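Local atomic coordinates of pumilio homology domain family member 4 (Saccharomyces cerevisiae, PDB entry 3BWT), a protein that binds mRNA through its Pumilio homology domain, an all-helical array of eight Pumilio repeats, and has a part in regulating transcription. Residues G13-L18 against D41-E46; E74-L79 against C106-E111; E89-P94 against V125-D130; K191-V196 against H226-L231; E265-G270 against K304-I309. All blocks are in the same frame, centred on the assembly; numbering follows the deposited sequence.

Contact 1. Residues G13-L18 against D41-E46; sequences GSIHSL and DAIFEE
The carboxylate of E46 takes up the backbone N-H groups of G13 and I15, a single acid serving two donors. E46 sends its side chain from helix 37-47, CG anti to its carbonyl carbon (chi1 -68°) and the chain extended beyond, so that both oxygens reach the turn before helix 15-18. OE2 accepts the N-H of G13 along a nearly straight bond (163°), with G13 N and E46 OE2 2.5 Å apart. OE1 takes the N-H of I15 at 3.1 Å from I15 N, a more bent bond (140°); both donors stand above the carboxylate plane. Residues 13-18 and 41-45 belong to Pumilio repeat 1 and E46 opens repeat 2, so the bonds tie the segment at the start of helix 15-18 to the end of helix 37-47, at the boundary of the two repeats. S14 O is gripped by S17 OG at 2.8 Å and, weakly, by S17 N. Alongside the carboxylate I15 supplies the apolar part: its CD1 lies 3.9 Å from A42 CB, and its CG2 4.1 Å from I43 CG1, the two isoleucine side chains crossing at about a right angle. The carbonyl of I43 is satisfied by T47 OG1.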
# COMPACT_ATOMS: atom_id res chain seq x y z
N GLY A 13 -1.78 -27.82 32.73
CA GLY A 13 -0.95 -28.95 32.36
C GLY A 13 -1.39 -29.60 31.07
O GLY A 13 -0.78 -30.56 30.61
N SER A 14 -2.45 -29.06 30.47
CA SER A 14 -3.00 -29.63 29.25
C SER A 14 -3.47 -28.52 28.31
O SER A 14 -4.16 -28.78 27.33
CB SER A 14 -4.15 -30.57 29.57
OG SER A 14 -3.85 -31.35 30.72
N ILE A 15 -3.07 -27.30 28.62
CA ILE A 15 -3.49 -26.13 27.85
C ILE A 15 -3.09 -26.21 26.38
O ILE A 15 -3.88 -25.85 25.49
CB ILE A 15 -2.98 -24.81 28.49
CG1 ILE A 15 -3.86 -24.45 29.70
CG2 ILE A 15 -2.98 -23.68 27.47
CD1 ILE A 15 -3.29 -23.41 30.62
N HIS A 16 -1.89 -26.69 26.10
CA HIS A 16 -1.43 -26.75 24.72
C HIS A 16 -2.33 -27.63 23.88
O HIS A 16 -2.57 -27.34 22.71
CB HIS A 16 0.01 -27.25 24.64
CG HIS A 16 0.46 -27.56 23.24
ND1 HIS A 16 0.42 -28.84 22.72
CD2 HIS A 16 0.94 -26.77 22.26
CE1 HIS A 16 0.86 -28.82 21.48
NE2 HIS A 16 1.19 -27.57 21.17
N SER A 17 -2.83 -28.71 24.48
CA SER A 17 -3.66 -29.64 23.73
C SER A 17 -4.94 -28.96 23.24
O SER A 17 -5.55 -29.39 22.27
CB SER A 17 -3.99 -30.87 24.57
OG SER A 17 -5.10 -30.61 25.41
N LEU A 18 -5.34 -27.89 23.91
CA LEU A 18 -6.53 -27.15 23.52
C LEU A 18 -6.26 -26.22 22.35
O LEU A 18 -7.20 -25.74 21.70
CB LEU A 18 -7.03 -26.31 24.69
CG LEU A 18 -7.57 -27.00 25.94
CD1 LEU A 18 -8.05 -25.95 26.93
CD2 LEU A 18 -8.70 -27.96 25.57
N ASP A 41 -0.63 -15.95 32.42
CA ASP A 41 0.51 -16.68 32.97
C ASP A 41 0.43 -18.15 32.60
O ASP A 41 1.38 -18.73 32.06
CB ASP A 41 0.53 -16.56 34.49
CG ASP A 41 0.89 -15.17 34.97
OD1 ASP A 41 1.13 -14.27 34.14
OD2 ASP A 41 0.92 -14.99 36.21
N ALA A 42 -0.70 -18.76 32.91
CA ALA A 42 -0.88 -20.18 32.69
C ALA A 42 -0.70 -20.51 31.22
O ALA A 42 -0.04 -21.49 30.85
CB ALA A 42 -2.26 -20.59 33.15
N ILE A 43 -1.30 -19.68 30.37
CA ILE A 43 -1.26 -19.92 28.95
C ILE A 43 0.11 -19.60 28.37
O ILE A 43 0.61 -20.31 27.50
CB ILE A 43 -2.40 -19.16 28.24
CG1 ILE A 43 -3.73 -19.81 28.60
CG2 ILE A 43 -2.18 -19.15 26.73
CD1 ILE A 43 -4.93 -18.95 28.33
N PHE A 44 0.75 -18.55 28.88
CA PHE A 44 2.11 -18.23 28.48
C PHE A 44 3.06 -19.38 28.81
O PHE A 44 3.85 -19.80 27.97
CB PHE A 44 2.59 -16.94 29.17
CG PHE A 44 4.07 -16.70 29.07
CD1 PHE A 44 4.62 -16.06 27.96
CD2 PHE A 44 4.93 -17.09 30.09
CE1 PHE A 44 5.99 -15.83 27.87
CE2 PHE A 44 6.29 -16.86 30.01
CZ PHE A 44 6.82 -16.23 28.90
N GLU A 45 2.97 -19.91 30.02
CA GLU A 45 3.88 -20.97 30.42
C GLU A 45 3.72 -22.25 29.59
O GLU A 45 4.70 -22.93 29.29
CB GLU A 45 3.76 -21.28 31.91
CG GLU A 45 4.18 -20.15 32.79
CD GLU A 45 5.64 -19.75 32.62
OE1 GLU A 45 6.41 -20.50 31.97
OE2 GLU A 45 6.03 -18.67 33.15
N GLU A 46 2.49 -22.57 29.21
CA GLU A 46 2.24 -23.82 28.48
C GLU A 46 2.31 -23.71 26.96
O GLU A 46 2.29 -24.73 26.27
CB GLU A 46 0.92 -24.45 28.92
CG GLU A 46 0.95 -24.96 30.34
CD GLU A 46 -0.14 -25.94 30.64
OE1 GLU A 46 -0.25 -26.93 29.89
OE2 GLU A 46 -0.88 -25.73 31.63

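Contact 2. Residues E74-L79 against C106-E111; sequences EQRIVL and CIKTDE
R76 and K108 cross at about a right angle, two like charges brought close together while E112 supplies the opposite one. R76 leaves helix 73-83 with CG anti to the backbone N (chi1 -168°) and bends at chi3 (64°), which turns its guanidinium against the C-terminal end of helix 96-106 at C106. The carbonyl oxygen of C106 lies over one guanidinium face, offset toward the rim, with R76 NE and C106 O 3.4 Å apart but badly angled for a hydrogen bond. Farther back along the arginine, CD packs on C106 CB at 3.9 Å. K108 CE stands oblique to the guanidinium plane, 3.1 Å from R76 NH2, and K108 NZ is 3.7 Å from R76 NH1. Residues 74-79 lie in Pumilio repeat 2 and 106-111 in repeat 3, so this is a surface junction between successive repeats of the helical array. E112 forms a salt bridge with R76 NE; its other oxygen accepts from K108 N and pairs with the hydroxyl of T109, the N-cap residue of helix 110-120. R76 NH2 is hydrogen-bonded to T73 OG1. Farther along, I77 crosses E111 almost perpendicularly, CG2 lying 4.0 Å from E111 OE2 and CD1 4.1 Å from E111 OE1.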
# COMPACT_ATOMS: atom_id res chain seq x y z
N GLU A 74 7.47 -8.51 30.31
CA GLU A 74 8.48 -9.54 30.48
C GLU A 74 8.13 -10.72 29.59
O GLU A 74 8.97 -11.24 28.86
CB GLU A 74 8.60 -9.97 31.94
CG GLU A 74 9.31 -8.96 32.85
CD GLU A 74 8.49 -7.68 33.04
OE1 GLU A 74 7.32 -7.78 33.46
OE2 GLU A 74 9.03 -6.58 32.78
N GLN A 75 6.87 -11.15 29.67
CA GLN A 75 6.44 -12.32 28.93
C GLN A 75 6.47 -12.04 27.43
O GLN A 75 6.94 -12.86 26.64
CB GLN A 75 5.04 -12.72 29.37
CG GLN A 75 5.00 -13.36 30.73
CD GLN A 75 3.61 -13.31 31.34
OE1 GLN A 75 2.85 -12.37 31.11
NE2 GLN A 75 3.29 -14.32 32.14
N ARG A 76 5.98 -10.87 27.05
CA ARG A 76 5.97 -10.48 25.65
C ARG A 76 7.36 -10.54 25.05
O ARG A 76 7.54 -10.99 23.92
CB ARG A 76 5.39 -9.08 25.48
CG ARG A 76 5.09 -8.74 24.03
CD ARG A 76 4.32 -7.44 23.89
NE ARG A 76 5.10 -6.31 24.35
CZ ARG A 76 4.85 -5.62 25.46
NH1 ARG A 76 3.81 -5.95 26.21
NH2 ARG A 76 5.64 -4.61 25.81
N ILE A 77 8.35 -10.10 25.82
CA ILE A 77 9.73 -10.10 25.34
C ILE A 77 10.25 -11.51 25.11
O ILE A 77 11.09 -11.74 24.23
CB ILE A 77 10.66 -9.31 26.28
CG1 ILE A 77 10.18 -7.86 26.35
CG2 ILE A 77 12.08 -9.35 25.78
CD1 ILE A 77 10.77 -7.06 27.47
N VAL A 78 9.74 -12.47 25.88
CA VAL A 78 10.14 -13.85 25.73
C VAL A 78 9.52 -14.44 24.46
O VAL A 78 10.19 -15.14 23.70
CB VAL A 78 9.75 -14.72 26.95
CG1 VAL A 78 10.01 -16.20 26.67
CG2 VAL A 78 10.50 -14.26 28.19
N LEU A 79 8.24 -14.15 24.25
CA LEU A 79 7.57 -14.60 23.04
C LEU A 79 8.28 -14.03 21.82
O LEU A 79 8.43 -14.72 20.80
CB LEU A 79 6.10 -14.20 23.04
CG LEU A 79 5.25 -14.86 24.12
CD1 LEU A 79 3.75 -14.65 23.89
CD2 LEU A 79 5.57 -16.35 24.23
N CYS A 106 1.95 -4.55 19.51
CA CYS A 106 1.93 -4.67 20.97
C CYS A 106 3.21 -4.23 21.67
O CYS A 106 3.19 -3.94 22.86
CB CYS A 106 1.61 -6.11 21.38
SG CYS A 106 -0.11 -6.52 21.28
N ILE A 107 4.32 -4.17 20.94
CA ILE A 107 5.59 -3.91 21.60
C ILE A 107 5.68 -2.49 22.13
O ILE A 107 5.34 -1.53 21.45
CB ILE A 107 6.81 -4.25 20.72
CG1 ILE A 107 6.86 -3.37 19.47
CG2 ILE A 107 6.79 -5.73 20.35
CD1 ILE A 107 7.95 -3.76 18.50
N LYS A 108 6.15 -2.37 23.36
CA LYS A 108 6.27 -1.09 24.02
C LYS A 108 7.74 -0.66 24.13
O LYS A 108 8.06 0.50 23.90
CB LYS A 108 5.58 -1.14 25.39
CG LYS A 108 4.04 -1.29 25.32
CD LYS A 108 3.37 -1.46 26.70
CE LYS A 108 3.64 -2.84 27.30
NZ LYS A 108 2.69 -3.25 28.40
N THR A 109 8.63 -1.60 24.45
CA THR A 109 10.04 -1.28 24.70
C THR A 109 10.84 -1.08 23.42
O THR A 109 10.38 -1.39 22.33
CB THR A 109 10.77 -2.37 25.54
OG1 THR A 109 10.96 -3.55 24.75
CG2 THR A 109 9.98 -2.73 26.80
N ASP A 110 12.06 -0.58 23.57
CA ASP A 110 12.92 -0.35 22.41
C ASP A 110 13.82 -1.55 22.19
O ASP A 110 14.34 -1.77 21.09
CB ASP A 110 13.74 0.92 22.60
CG ASP A 110 12.90 2.17 22.47
OD1 ASP A 110 11.74 2.06 22.01
OD2 ASP A 110 13.41 3.27 22.81
N GLU A 111 14.00 -2.34 23.24
CA GLU A 111 14.71 -3.61 23.12
C GLU A 111 13.89 -4.55 22.23
O GLU A 111 14.44 -5.31 21.43
CB GLU A 111 14.91 -4.22 24.51
CG GLU A 111 14.79 -5.74 24.55
CD GLU A 111 14.97 -6.29 25.95
OE1 GLU A 111 14.52 -5.61 26.92
OE2 GLU A 111 15.57 -7.38 26.09

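Contact 3. Residues E89-P94 against V125-D130; sequences EISLNP and VQLSKD
Two flat groups border this junction, the carboxylate of D130 and the amide of Q126; the side chain of L92 stands against the first, with the second at the margin. L92 and D130 cross at about a right angle, the leucine beside OD2; its CG is 3.4 Å from D130 OD2. The amide of Q126 is more remote, OE1 lying 4.5 Å from L92 CD1. The other carboxylate oxygen, D130 OD1, turns to its own chain, where it caps the backbone N of N132 in a weak hydrogen bond. N93 does the equivalent work in the other segment, its OD1 accepting from H95 and G96, so like turns of Pumilio repeats 3 and 4 lie side by side. L127 supplies the apolar part. Its CD2 is 4.0 Å from L92 CD2, while its CD1 rests 3.8 Å from S91 OG and 4.0 Å from S91 CB. The hydroxyl of S91 bonds to the carbonyl of F87, within its own helix. The chemistry is thus mixed: methyl packing joins the two repeats, as does the bond from the side-chain amide of N132 to L92 O, while the polar ends of S91, N93 and D130 are spent chiefly on fixing their own turns.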
# COMPACT_ATOMS: atom_id res chain seq x y z
N GLU A 89 9.52 -17.55 8.19
CA GLU A 89 8.54 -18.62 8.15
C GLU A 89 7.17 -18.10 8.56
O GLU A 89 6.17 -18.41 7.92
CB GLU A 89 8.96 -19.74 9.09
CG GLU A 89 7.95 -20.86 9.19
CD GLU A 89 8.22 -21.79 10.34
OE1 GLU A 89 9.35 -21.76 10.92
OE2 GLU A 89 7.30 -22.56 10.68
N ILE A 90 7.14 -17.30 9.62
CA ILE A 90 5.89 -16.79 10.16
C ILE A 90 5.24 -15.78 9.22
O ILE A 90 4.03 -15.79 9.04
CB ILE A 90 6.10 -16.16 11.55
CG1 ILE A 90 6.74 -17.17 12.50
CG2 ILE A 90 4.79 -15.65 12.12
CD1 ILE A 90 7.15 -16.58 13.82
N SER A 91 6.05 -14.92 8.63
CA SER A 91 5.57 -13.88 7.73
C SER A 91 5.02 -14.41 6.41
O SER A 91 4.17 -13.76 5.79
CB SER A 91 6.68 -12.88 7.43
OG SER A 91 7.05 -12.16 8.59
N LEU A 92 5.50 -15.57 5.97
CA LEU A 92 5.04 -16.15 4.72
C LEU A 92 3.68 -16.82 4.88
O LEU A 92 2.95 -16.99 3.91
CB LEU A 92 6.07 -17.14 4.18
CG LEU A 92 7.44 -16.60 3.77
CD1 LEU A 92 8.19 -17.65 2.98
CD2 LEU A 92 7.33 -15.31 2.96
N ASN A 93 3.36 -17.17 6.12
CA ASN A 93 2.12 -17.86 6.47
C ASN A 93 0.94 -16.90 6.60
O ASN A 93 1.07 -15.81 7.18
CB ASN A 93 2.34 -18.63 7.79
CG ASN A 93 1.09 -19.35 8.28
OD1 ASN A 93 0.20 -18.74 8.86
ND2 ASN A 93 1.06 -20.66 8.10
N PRO A 94 -0.22 -17.29 6.07
CA PRO A 94 -1.38 -16.40 6.08
C PRO A 94 -1.76 -16.00 7.51
O PRO A 94 -2.26 -14.89 7.72
CB PRO A 94 -2.50 -17.26 5.48
CG PRO A 94 -1.85 -18.47 4.95
CD PRO A 94 -0.57 -18.66 5.67
N VAL A 125 13.47 -7.26 1.42
CA VAL A 125 12.94 -7.34 0.06
C VAL A 125 12.01 -8.54 -0.09
O VAL A 125 10.87 -8.42 -0.56
CB VAL A 125 14.05 -7.43 -1.00
CG1 VAL A 125 13.47 -7.90 -2.29
CG2 VAL A 125 14.72 -6.09 -1.18
N GLN A 126 12.50 -9.71 0.30
CA GLN A 126 11.73 -10.94 0.21
C GLN A 126 10.33 -10.76 0.78
O GLN A 126 9.34 -11.15 0.15
CB GLN A 126 12.46 -12.08 0.92
CG GLN A 126 11.65 -13.37 1.02
CD GLN A 126 12.42 -14.48 1.73
OE1 GLN A 126 12.01 -15.65 1.71
NE2 GLN A 126 13.55 -14.13 2.34
N LEU A 127 10.25 -10.17 1.97
CA LEU A 127 8.97 -9.98 2.64
C LEU A 127 8.16 -8.87 2.01
O LEU A 127 6.94 -9.01 1.85
CB LEU A 127 9.17 -9.70 4.11
CG LEU A 127 9.89 -10.82 4.85
CD1 LEU A 127 9.76 -10.62 6.35
CD2 LEU A 127 9.32 -12.16 4.43
N SER A 128 8.81 -7.78 1.63
CA SER A 128 8.14 -6.74 0.87
C SER A 128 7.46 -7.31 -0.37
O SER A 128 6.38 -6.86 -0.77
CB SER A 128 9.12 -5.63 0.48
OG SER A 128 9.55 -4.89 1.61
N LYS A 129 8.09 -8.32 -0.98
CA LYS A 129 7.57 -8.88 -2.22
C LYS A 129 6.59 -10.00 -1.99
O LYS A 129 6.01 -10.50 -2.95
CB LYS A 129 8.70 -9.38 -3.12
CG LYS A 129 9.51 -8.32 -3.83
CD LYS A 129 10.52 -8.99 -4.75
CE LYS A 129 11.48 -7.97 -5.33
NZ LYS A 129 12.35 -8.57 -6.37
N ASP A 130 6.38 -10.40 -0.75
CA ASP A 130 5.51 -11.55 -0.48
C ASP A 130 4.05 -11.18 -0.16
O ASP A 130 3.79 -10.23 0.58
CB ASP A 130 6.09 -12.40 0.67
CG ASP A 130 5.33 -13.70 0.86
OD1 ASP A 130 4.36 -13.93 0.12
OD2 ASP A 130 5.72 -14.49 1.75

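Contact 4. Residues K191-V196 against H226-L231; sequences KLLALV and HKIVHL
Apolar contacts carry nearly all of this interface, which illustrates how the beginning and end of one Pumilio repeat are joined. L193, with CG anti to its backbone N (chi1 -171°), points its two methyls different ways: CD1 lies 3.9 Å from I228 CG1, and CD2 sits 3.8 Å from K227 CD, on the aliphatic part of the lysine, whose chain runs extended and away. V196 CG1, in the crowded position between backbone N and carbonyl carbon (chi1 84°), meets L231 CD1 at 3.7 Å, and V196 CG2 faces I228 CG2 at 4.2 Å. L231 CD1 also touches L193 CD1, at 4.0 Å. In the all-helical array of the Pumilio homology domain, residues 191-196 and 226-230 belong to repeat 6, and L231 begins repeat 7. Both I228 and V196 also rest on V209 of helix 205-219. Backbone hydrogen bonds shape the first segment: L195 N donates to L192 O at 2.8 Å, and a type I turn from L193 to V196 leads through the N-cap residue L195 into helix 196-200. Polar partners lie at the margins, where V196 O accepts from T200 OG1 and the amine of K227 forms a long, weak ion pair with D223.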
# COMPACT_ATOMS: atom_id res chain seq x y z
N LYS A 191 15.17 8.62 -5.77
CA LYS A 191 15.40 7.36 -6.47
C LYS A 191 14.27 7.02 -7.45
O LYS A 191 14.51 6.67 -8.62
CB LYS A 191 15.61 6.22 -5.47
CG LYS A 191 16.70 6.52 -4.45
CD LYS A 191 17.43 5.26 -4.03
CE LYS A 191 18.72 5.60 -3.30
NZ LYS A 191 19.73 4.52 -3.46
N LEU A 192 13.04 7.14 -6.97
CA LEU A 192 11.86 6.91 -7.79
C LEU A 192 11.82 7.83 -9.00
O LEU A 192 11.45 7.42 -10.10
CB LEU A 192 10.60 7.10 -6.95
CG LEU A 192 10.45 6.13 -5.77
CD1 LEU A 192 9.31 6.55 -4.88
CD2 LEU A 192 10.25 4.72 -6.27
N LEU A 193 12.20 9.09 -8.79
CA LEU A 193 12.16 10.11 -9.85
C LEU A 193 13.17 9.81 -10.95
O LEU A 193 12.95 10.09 -12.12
CB LEU A 193 12.42 11.50 -9.26
CG LEU A 193 12.19 12.69 -10.19
CD1 LEU A 193 10.70 12.92 -10.42
CD2 LEU A 193 12.87 13.93 -9.61
N ALA A 194 14.29 9.22 -10.55
CA ALA A 194 15.26 8.74 -11.52
C ALA A 194 14.70 7.60 -12.36
O ALA A 194 15.29 7.21 -13.37
CB ALA A 194 16.52 8.30 -10.80
N LEU A 195 13.55 7.06 -11.97
CA LEU A 195 12.99 5.89 -12.64
C LEU A 195 11.58 6.16 -13.15
O LEU A 195 10.86 5.23 -13.53
CB LEU A 195 12.95 4.69 -11.69
CG LEU A 195 14.28 4.17 -11.16
CD1 LEU A 195 14.10 3.26 -9.93
CD2 LEU A 195 15.05 3.46 -12.27
N VAL A 196 11.19 7.43 -13.17
CA VAL A 196 9.81 7.78 -13.51
C VAL A 196 9.35 7.27 -14.88
O VAL A 196 8.18 6.93 -15.07
CB VAL A 196 9.54 9.30 -13.37
CG1 VAL A 196 9.97 10.05 -14.63
CG2 VAL A 196 8.08 9.54 -13.06
N HIS A 226 5.94 18.59 -9.26
CA HIS A 226 6.44 19.44 -10.33
C HIS A 226 7.54 18.75 -11.13
O HIS A 226 7.60 18.87 -12.35
CB HIS A 226 6.92 20.79 -9.79
CG HIS A 226 5.82 21.68 -9.31
ND1 HIS A 226 5.73 22.12 -8.00
CD2 HIS A 226 4.75 22.20 -9.96
CE1 HIS A 226 4.65 22.89 -7.87
NE2 HIS A 226 4.04 22.95 -9.04
N LYS A 227 8.41 18.03 -10.44
CA LYS A 227 9.51 17.35 -11.12
C LYS A 227 9.01 16.20 -12.03
O LYS A 227 9.56 15.98 -13.11
CB LYS A 227 10.55 16.87 -10.12
CG LYS A 227 11.29 18.01 -9.42
CD LYS A 227 12.33 17.48 -8.44
CE LYS A 227 13.08 18.60 -7.71
NZ LYS A 227 14.09 18.10 -6.75
N ILE A 228 7.97 15.51 -11.58
CA ILE A 228 7.34 14.46 -12.38
C ILE A 228 6.70 15.07 -13.62
O ILE A 228 6.95 14.63 -14.74
CB ILE A 228 6.24 13.73 -11.60
CG1 ILE A 228 6.84 12.92 -10.45
CG2 ILE A 228 5.45 12.82 -12.53
CD1 ILE A 228 5.79 12.40 -9.51
N VAL A 229 5.85 16.07 -13.41
CA VAL A 229 5.18 16.72 -14.52
C VAL A 229 6.19 17.17 -15.56
O VAL A 229 6.02 16.93 -16.76
CB VAL A 229 4.34 17.92 -14.06
CG1 VAL A 229 3.76 18.64 -15.26
CG2 VAL A 229 3.23 17.44 -13.14
N HIS A 230 7.27 17.80 -15.10
CA HIS A 230 8.33 18.24 -16.00
C HIS A 230 8.89 17.12 -16.88
O HIS A 230 9.27 17.36 -18.02
CB HIS A 230 9.46 18.91 -15.21
CG HIS A 230 10.62 19.30 -16.07
ND1 HIS A 230 10.60 20.40 -16.90
CD2 HIS A 230 11.83 18.72 -16.24
CE1 HIS A 230 11.75 20.49 -17.54
NE2 HIS A 230 12.52 19.48 -17.16
N LEU A 231 8.96 15.91 -16.34
CA LEU A 231 9.54 14.78 -17.09
C LEU A 231 8.55 14.11 -18.04
O LEU A 231 8.94 13.63 -19.10
CB LEU A 231 10.15 13.74 -16.14
CG LEU A 231 11.48 14.12 -15.48
CD1 LEU A 231 11.79 13.25 -14.27
CD2 LEU A 231 12.59 14.05 -16.49

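Contact 5. Residues E265-G270 against K304-I309; sequences EILNNG and KRLSEI
The side chain of R305 runs fully extended from CG to NE, with CG anti to the backbone N (chi1 -177°), and almost every atom along it finds L267. CB begins 4.1 Å from L267 CD1, CG lies 3.5 Å from L267 CD2, and CD comes to 3.4 Å from L267 CD1. NE passes 3.7 Å from L267 CD2, and the guanidinium then lays one face over L267 CB, which is centred 4.0 Å above the plane. At the tip, NH2 donates to N268 OD1. That bond, very short in the model, is bent (121° at the hydrogen), lies nearly along the C=O axis, and has the amide and guanidinium planes tilted against each other. NH1 is held weakly by the hydroxyl of Y301. The leucine therefore gives the arginine a hydrophobic bed, and the asparagine gives it a polar end. L267 also meets L306, whose CD2 approaches L267 CG to 3.4 Å, and I309, whose CD1 is 4.2 Å from L267 CD2. The contact joins the end of repeat 7 to repeat 8 of the Pumilio array: segments 265-270 of helix 256-279 and 304-309 of helix 300-310 cross at 47°, and L306 continues onto A291, L292 and S295 of helix 284-298.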
# COMPACT_ATOMS: atom_id res chain seq x y z
N GLU A 265 -0.27 21.16 -23.06
CA GLU A 265 0.58 20.29 -23.86
C GLU A 265 -0.27 19.49 -24.84
O GLU A 265 0.02 19.43 -26.04
CB GLU A 265 1.36 19.33 -22.97
CG GLU A 265 2.48 18.62 -23.69
CD GLU A 265 3.60 19.56 -24.06
OE1 GLU A 265 3.62 20.68 -23.52
OE2 GLU A 265 4.46 19.17 -24.89
N ILE A 266 -1.32 18.88 -24.32
CA ILE A 266 -2.27 18.14 -25.14
C ILE A 266 -2.85 19.03 -26.26
O ILE A 266 -2.97 18.59 -27.40
CB ILE A 266 -3.39 17.52 -24.27
CG1 ILE A 266 -2.80 16.39 -23.42
CG2 ILE A 266 -4.55 17.04 -25.12
CD1 ILE A 266 -3.75 15.81 -22.41
N LEU A 267 -3.18 20.27 -25.92
CA LEU A 267 -3.68 21.23 -26.91
C LEU A 267 -2.65 21.65 -27.95
O LEU A 267 -2.98 21.81 -29.12
CB LEU A 267 -4.23 22.49 -26.22
CG LEU A 267 -5.72 22.48 -25.87
CD1 LEU A 267 -6.04 23.66 -24.97
CD2 LEU A 267 -6.59 22.50 -27.13
N ASN A 268 -1.41 21.86 -27.52
CA ASN A 268 -0.40 22.43 -28.39
C ASN A 268 0.46 21.43 -29.16
O ASN A 268 0.53 21.49 -30.39
CB ASN A 268 0.47 23.41 -27.61
CG ASN A 268 -0.30 24.64 -27.17
OD1 ASN A 268 -1.18 25.13 -27.88
ND2 ASN A 268 0.03 25.15 -25.99
N ASN A 269 1.12 20.52 -28.44
CA ASN A 269 1.95 19.51 -29.10
C ASN A 269 1.16 18.28 -29.55
O ASN A 269 1.68 17.41 -30.25
CB ASN A 269 3.17 19.16 -28.25
CG ASN A 269 4.22 20.28 -28.24
OD1 ASN A 269 4.52 20.87 -29.28
ND2 ASN A 269 4.77 20.58 -27.06
N GLY A 270 -0.12 18.22 -29.18
CA GLY A 270 -1.00 17.18 -29.65
C GLY A 270 -1.78 17.61 -30.88
O GLY A 270 -1.78 16.92 -31.90
N LYS A 304 -13.18 25.78 -24.31
CA LYS A 304 -13.64 26.18 -25.62
C LYS A 304 -12.60 25.81 -26.67
O LYS A 304 -12.94 25.40 -27.78
CB LYS A 304 -13.93 27.69 -25.65
CG LYS A 304 -15.13 28.08 -24.79
CD LYS A 304 -16.29 27.10 -24.99
CE LYS A 304 -17.56 27.53 -24.27
NZ LYS A 304 -18.68 26.57 -24.51
N ARG A 305 -11.33 25.94 -26.30
CA ARG A 305 -10.25 25.56 -27.20
C ARG A 305 -10.27 24.06 -27.52
O ARG A 305 -10.18 23.66 -28.68
CB ARG A 305 -8.90 26.02 -26.66
CG ARG A 305 -7.78 25.71 -27.62
CD ARG A 305 -6.44 26.24 -27.14
NE ARG A 305 -5.36 25.91 -28.06
CZ ARG A 305 -4.09 26.24 -27.87
NH1 ARG A 305 -3.71 26.94 -26.80
NH2 ARG A 305 -3.18 25.89 -28.77
N LEU A 306 -10.38 23.24 -26.49
CA LEU A 306 -10.53 21.80 -26.67
C LEU A 306 -11.79 21.47 -27.46
O LEU A 306 -11.75 20.68 -28.40
CB LEU A 306 -10.61 21.10 -25.31
CG LEU A 306 -9.40 21.12 -24.38
CD1 LEU A 306 -9.78 20.48 -23.06
CD2 LEU A 306 -8.24 20.38 -25.00
N SER A 307 -12.92 22.05 -27.05
CA SER A 307 -14.19 21.79 -27.70
C SER A 307 -14.11 21.97 -29.21
O SER A 307 -14.63 21.15 -29.96
CB SER A 307 -15.27 22.71 -27.15
OG SER A 307 -15.65 22.29 -25.86
N GLU A 308 -13.45 23.04 -29.66
CA GLU A 308 -13.51 23.35 -31.09
C GLU A 308 -12.66 22.44 -31.96
O GLU A 308 -12.87 22.36 -33.17
CB GLU A 308 -13.24 24.84 -31.36
CG GLU A 308 -11.93 25.39 -30.82
CD GLU A 308 -11.94 26.91 -30.78
OE1 GLU A 308 -13.06 27.49 -30.83
OE2 GLU A 308 -10.84 27.52 -30.70
N ILE A 309 -11.72 21.74 -31.34
CA ILE A 309 -10.97 20.70 -32.06
C ILE A 309 -11.69 19.36 -32.01
O ILE A 309 -11.67 18.60 -32.97
CB ILE A 309 -9.59 20.52 -31.47
CG1 ILE A 309 -8.76 21.78 -31.68
CG2 ILE A 309 -8.92 19.30 -32.10
CD1 ILE A 309 -7.35 21.66 -31.18

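In the fold
The five contacts sample the array from end to end, showing how a superhelix is built by repeating similar joints. Contact 1 and contact 5 sit near opposite ends, their centres about 73 Å apart. Contacts 1 and 2 touch: D41 OD1 probably bonds to Q75 NE2, and F44 packs on V78 and L79. Contacts 2 and 3 alternate along the chain, linked through helices 73-83 and 87-92 and helices 110-120 and 124-128, with nearest atoms about 7 Å apart. Contacts 4 and 5 approach to about 8 Å between nearest atoms. Pumilio domains generally bind single-stranded RNA along their concave face; the residues described here join helices of the same or adjacent repeats in the scaffold behind that function.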